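Local structure of putative hydrolase (Chromobacterium violaceum, 3MCW) at residues P31-A37 against E145-F151; T123-E128 against V166-L171. The protein probably acts as a hydrolase of the isochorismatase family, although its substrate is not known. Where two conformers were deposited one is given. Numbering follows the deposited sequence.

Contact 1 (P31-A37 against E145-F151); sequences PRNHPQA and EDGCFTF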
# COMPACT_ATOMS: atom_id res chain seq x y z
N PRO A 31 -4.98 21.52 0.96
CA PRO A 31 -4.47 21.76 2.31
C PRO A 31 -3.80 20.53 2.90
O PRO A 31 -4.22 19.40 2.67
CB PRO A 31 -5.72 22.17 3.08
CG PRO A 31 -6.66 22.72 2.04
CD PRO A 31 -6.42 21.84 0.85
N ARG A 32 -2.80 20.80 3.74
CA ARG A 32 -2.01 19.78 4.42
C ARG A 32 -2.20 19.84 5.91
O ARG A 32 -2.66 20.82 6.50
CB ARG A 32 -0.52 19.99 4.11
CG ARG A 32 0.03 21.36 4.56
CD ARG A 32 1.50 21.43 4.43
NE ARG A 32 2.21 20.75 5.49
CZ ARG A 32 3.54 20.78 5.63
NH1 ARG A 32 4.27 21.44 4.76
NH2 ARG A 32 4.13 20.18 6.65
N ASN A 33 -1.81 18.76 6.58
CA ASN A 33 -1.68 18.69 8.02
C ASN A 33 -0.21 18.83 8.44
O ASN A 33 0.69 19.07 7.60
CB ASN A 33 -2.30 17.39 8.58
CG ASN A 33 -1.52 16.14 8.21
OD1 ASN A 33 -0.90 16.10 7.18
ND2 ASN A 33 -1.52 15.13 9.09
N HIS A 34 0.02 18.67 9.74
CA HIS A 34 1.35 18.58 10.34
C HIS A 34 2.32 19.64 9.85
O HIS A 34 3.34 19.34 9.25
CB HIS A 34 1.97 17.18 10.18
CG HIS A 34 1.40 16.17 11.10
ND1 HIS A 34 1.89 14.89 11.18
CD2 HIS A 34 0.45 16.27 12.06
CE1 HIS A 34 1.25 14.23 12.12
NE2 HIS A 34 0.39 15.05 12.69
N PRO A 35 2.04 20.91 10.16
CA PRO A 35 2.91 21.98 9.71
C PRO A 35 4.35 21.90 10.17
O PRO A 35 5.20 22.52 9.52
CB PRO A 35 2.20 23.24 10.25
CG PRO A 35 1.41 22.75 11.43
CD PRO A 35 0.91 21.41 10.96
N GLN A 36 4.61 21.19 11.26
CA GLN A 36 5.95 21.01 11.81
C GLN A 36 6.65 19.75 11.30
O GLN A 36 7.71 19.39 11.80
CB GLN A 36 5.89 20.96 13.34
CG GLN A 36 5.46 22.28 14.02
CD GLN A 36 5.71 23.51 13.15
OE1 GLN A 36 6.65 23.57 12.37
NE2 GLN A 36 4.83 24.51 13.29
N ALA A 37 6.07 19.06 10.30
CA ALA A 37 6.69 17.82 9.83
C ALA A 37 8.12 18.04 9.37
O ALA A 37 8.99 17.20 9.61
CB ALA A 37 5.87 17.20 8.68
N GLU A 145 5.46 9.36 12.56
CA GLU A 145 4.26 9.94 11.96
C GLU A 145 4.21 11.47 12.03
O GLU A 145 3.60 12.11 11.20
CB GLU A 145 2.98 9.31 12.52
CG GLU A 145 2.72 9.59 13.97
CD GLU A 145 2.00 10.91 14.22
OE1 GLU A 145 1.26 11.38 13.33
OE2 GLU A 145 2.18 11.45 15.33
N ASP A 146 4.84 12.04 13.06
CA ASP A 146 4.95 13.50 13.18
C ASP A 146 5.86 14.13 12.16
O ASP A 146 5.84 15.34 11.96
CB ASP A 146 5.31 13.92 14.60
CG ASP A 146 6.65 13.39 15.07
OD1 ASP A 146 7.02 12.24 14.73
OD2 ASP A 146 7.33 14.10 15.84
N GLY A 147 6.71 13.30 11.51
CA GLY A 147 7.51 13.71 10.38
C GLY A 147 6.89 13.42 9.05
O GLY A 147 7.54 13.52 8.01
N CYS A 148 5.61 13.06 9.03
CA CYS A 148 4.88 12.80 7.81
C CYS A 148 3.73 13.79 7.69
O CYS A 148 3.21 14.28 8.70
CB CYS A 148 4.28 11.39 7.79
SG CYS A 148 5.51 10.07 7.83
N PHE A 149 3.30 14.06 6.48
CA PHE A 149 2.07 14.82 6.28
C PHE A 149 1.40 14.36 5.00
O PHE A 149 2.02 13.71 4.14
CB PHE A 149 2.32 16.35 6.30
CG PHE A 149 3.05 16.95 5.14
CD1 PHE A 149 4.42 17.06 5.15
CD2 PHE A 149 2.35 17.50 4.09
CE1 PHE A 149 5.08 17.71 4.15
CE2 PHE A 149 2.99 18.16 3.08
CZ PHE A 149 4.36 18.28 3.12
N THR A 150 0.12 14.73 4.87
CA THR A 150 -0.66 14.43 3.70
C THR A 150 -1.65 15.58 3.46
O THR A 150 -1.50 16.65 4.07
CB THR A 150 -1.31 13.04 3.80
OG1 THR A 150 -1.80 12.68 2.51
CG2 THR A 150 -2.39 12.98 4.89
N PHE A 151 -2.60 15.34 2.57
CA PHE A 151 -3.47 16.37 2.03
C PHE A 151 -4.92 15.96 2.20
O PHE A 151 -5.28 14.78 2.25
CB PHE A 151 -3.17 16.62 0.55
CG PHE A 151 -1.75 16.99 0.31
CD1 PHE A 151 -1.29 18.29 0.52
CD2 PHE A 151 -0.82 16.03 -0.05
CE1 PHE A 151 0.01 18.62 0.37
CE2 PHE A 151 0.51 16.39 -0.24
CZ PHE A 151 0.91 17.69 -0.03

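Contact 2 (T123-E128 against V166-L171); sequences TSNSVE and VHAMSL. With EDO (1,2-ethanediol), chain I.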
# COMPACT_ATOMS: atom_id res chain seq x y z
N THR A 123 1.74 10.87 3.59
CA THR A 123 1.47 9.72 4.47
C THR A 123 0.74 8.62 3.73
O THR A 123 1.07 7.44 3.88
CB THR A 123 0.62 10.15 5.67
OG1 THR A 123 1.16 11.35 6.21
CG2 THR A 123 0.57 9.05 6.73
N SER A 124 -0.29 9.00 2.98
CA SER A 124 -1.24 8.08 2.40
C SER A 124 -0.90 7.64 0.98
O SER A 124 -1.56 6.76 0.45
CB SER A 124 -2.61 8.75 2.43
OG SER A 124 -2.54 10.05 1.86
N ASN A 125 0.11 8.26 0.34
CA ASN A 125 0.48 7.93 -1.02
C ASN A 125 1.86 7.27 -1.02
O ASN A 125 1.94 6.07 -0.72
CB ASN A 125 0.28 9.11 -1.96
CG ASN A 125 0.32 8.67 -3.41
OD1 ASN A 125 0.20 7.47 -3.71
ND2 ASN A 125 0.43 9.60 -4.30
N SER A 126 2.94 7.99 -1.31
CA SER A 126 4.24 7.33 -1.41
C SER A 126 4.77 6.77 -0.10
O SER A 126 5.46 5.75 -0.11
CB SER A 126 5.25 8.26 -2.05
OG SER A 126 4.97 8.45 -3.44
N VAL A 127 4.49 7.43 1.03
CA VAL A 127 4.93 6.87 2.31
C VAL A 127 4.21 5.52 2.55
O VAL A 127 4.86 4.52 2.78
CB VAL A 127 4.72 7.82 3.48
CG1 VAL A 127 5.02 7.16 4.78
CG2 VAL A 127 5.59 9.10 3.31
N GLU A 128 2.89 5.51 2.46
CA GLU A 128 2.13 4.29 2.67
C GLU A 128 2.55 3.20 1.66
O GLU A 128 2.68 2.04 2.08
CB GLU A 128 0.65 4.58 2.59
CG GLU A 128 -0.21 3.34 2.77
CD GLU A 128 -1.63 3.61 3.21
OE1 GLU A 128 -2.02 4.77 3.40
OE2 GLU A 128 -2.31 2.58 3.34
N VAL A 166 -7.33 11.82 6.82
CA VAL A 166 -6.66 10.93 5.87
C VAL A 166 -5.44 10.29 6.54
O VAL A 166 -5.23 9.09 6.44
CB VAL A 166 -6.28 11.71 4.58
CG1 VAL A 166 -5.41 10.87 3.66
CG2 VAL A 166 -7.53 12.24 3.88
N HIS A 167 -4.65 11.12 7.19
CA HIS A 167 -3.46 10.68 7.92
C HIS A 167 -3.84 9.64 8.97
O HIS A 167 -3.21 8.59 9.08
CB HIS A 167 -2.82 11.93 8.56
CG HIS A 167 -1.51 11.74 9.25
ND1 HIS A 167 -0.29 11.91 8.64
CD2 HIS A 167 -1.27 11.52 10.56
CE1 HIS A 167 0.64 11.74 9.57
NE2 HIS A 167 0.08 11.50 10.74
N ALA A 168 -4.87 9.93 9.76
CA ALA A 168 -5.27 9.03 10.84
C ALA A 168 -5.73 7.66 10.31
O ALA A 168 -5.51 6.64 10.97
CB ALA A 168 -6.37 9.67 11.65
N MSE A 169 -6.39 7.66 9.16
CA MSE A 169 -6.85 6.41 8.58
C MSE A 169 -5.66 5.60 8.06
O MSE A 169 -5.58 4.38 8.28
CB MSE A 169 -7.96 6.66 7.53
CG MSE A 169 -9.27 7.11 8.17
SE MSE A 169 -10.77 7.44 6.98
CE MSE A 169 -11.19 5.63 6.70
N SER A 170 -4.73 6.26 7.38
CA SER A 170 -3.54 5.53 6.91
C SER A 170 -2.71 4.99 8.04
O SER A 170 -2.28 3.84 8.00
CB SER A 170 -2.67 6.39 6.01
OG SER A 170 -3.27 6.60 4.76
N LEU A 171 -2.50 5.77 9.10
CA LEU A 171 -1.75 5.27 10.24
C LEU A 171 -2.41 4.02 10.85
O LEU A 171 -1.74 3.09 11.25
CB LEU A 171 -1.56 6.33 11.32
CG LEU A 171 -0.68 7.53 10.99
CD1 LEU A 171 -0.59 8.41 12.23
CD2 LEU A 171 0.66 7.14 10.37
C1 EDO I . 2.18 14.49 -2.92
O1 EDO I . 2.70 14.78 -4.22
C2 EDO I . 0.85 13.80 -3.05
O2 EDO I . 1.01 12.39 -3.06

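Contact 1 (P31-A37 against E145-F151)
The loop P31-A37 runs antiparallel to E145-F151, the end of strand 140-149 and the chain beyond it. P31 opens the contact with a CA-H...O approach, its O lying 3.2 Å from F151 CA. R32 forms a single beta bridge with F151, and R32 CA lies 3.2 Å from T150 O. The R32 side chain runs forward along its own loop. R32 NE donates to N33 O (3.1 Å) and R32 NH2 to H34 O (2.8 Å), while NH1 makes a salt bridge with E38. This holds the guanidinium flat on the F149 ring in a cation-pi stack. The centres are 3.5 Å apart and the planes 2° from parallel.

N33 binds T150 twice. N33 N donates to T150 O (3.3 Å), and T150 N donates to N33 OD1 (2.9 Å). The side-chain amide thus does the work of a backbone carbonyl. H34 has positive phi and starts a type I turn that ends at A37. Its ND1 donates to C148 O (2.9 Å). H34 CE1 is 3.1 Å from E145 OE1, whose hydrogen-bond partner is H167. A37, in the first turn of helix 37-51, closes the contact. Its CB packs on F149 CD1 (3.8 Å), and its CA meets D146 O at 3.4 Å.

The pairing is therefore not a regular sheet extension. One backbone hydrogen bond, N33 N to T150 O, is supplemented by two from the side chains of N33 and H34. The charge of R32 is paired with E38, and its guanidinium also lies in a cation-pi contact on the F149 face.

Contact 2 (T123-E128 against V166-L171)
Two helical segments pack at 42°, their axes 9.7 Å apart at closest approach. Two hydrogen bonds cross between them. S170 OG donates to E128 OE1 at 2.6 Å, and E128 OE2 makes a salt bridge with R132. T123 OG1 and H167 ND1 are 2.9 Å apart and share a hydrogen bond. H167 NE2 is bonded to E145 OE1, so both ring nitrogens are satisfied. S124 OG pairs with T150 OG1; S124 CB meets S170 OG at 3.2 Å. T123 CG2 and L171 CD2 add a small apolar contact at 4.1 Å.

Helix 123-136 begins with a wider pi-type turn, in which E128 N bonds weakly to T123 O (3.0 Å). This turn carries S126, whose OG is bonded to K93 and weakly to D19. S126 probably occupies the place of the nucleophilic cysteine of related enzymes. N125 ND2 donates to O2 of the ethanediol (3.1 Å) and also bonds E177 of the second subunit.

The second subunit packs nearby: its R132 bonds S124 O, and E128 and M169 meet their own counterparts there. Helix 163-174 lies beside helix 123-136, and L171 and V127 both touch L143 of strand 140-149.

In the fold
The two contacts interlock, with centres about 10 Å apart. Along the chain their segments alternate: 31-37, 123-128, 145-151, 166-171. Helix 123-136 connects strands 115-121 and 140-149 of the six-stranded parallel sheet, a beta-alpha-beta crossover. Contact 1 places the loop before helix 37-51 against the end of strand 140-149. Contact 2 pairs the crossover helix with helix 163-174. T150-S124 and E145-H167 tie them together. H34 also meets H167 edge-to-face. The loop, the strand end and the two helices are thereby held together close to S126, at the probable active site. Contact 2 reaches the subunit interface; contact 1 stays within its own chain.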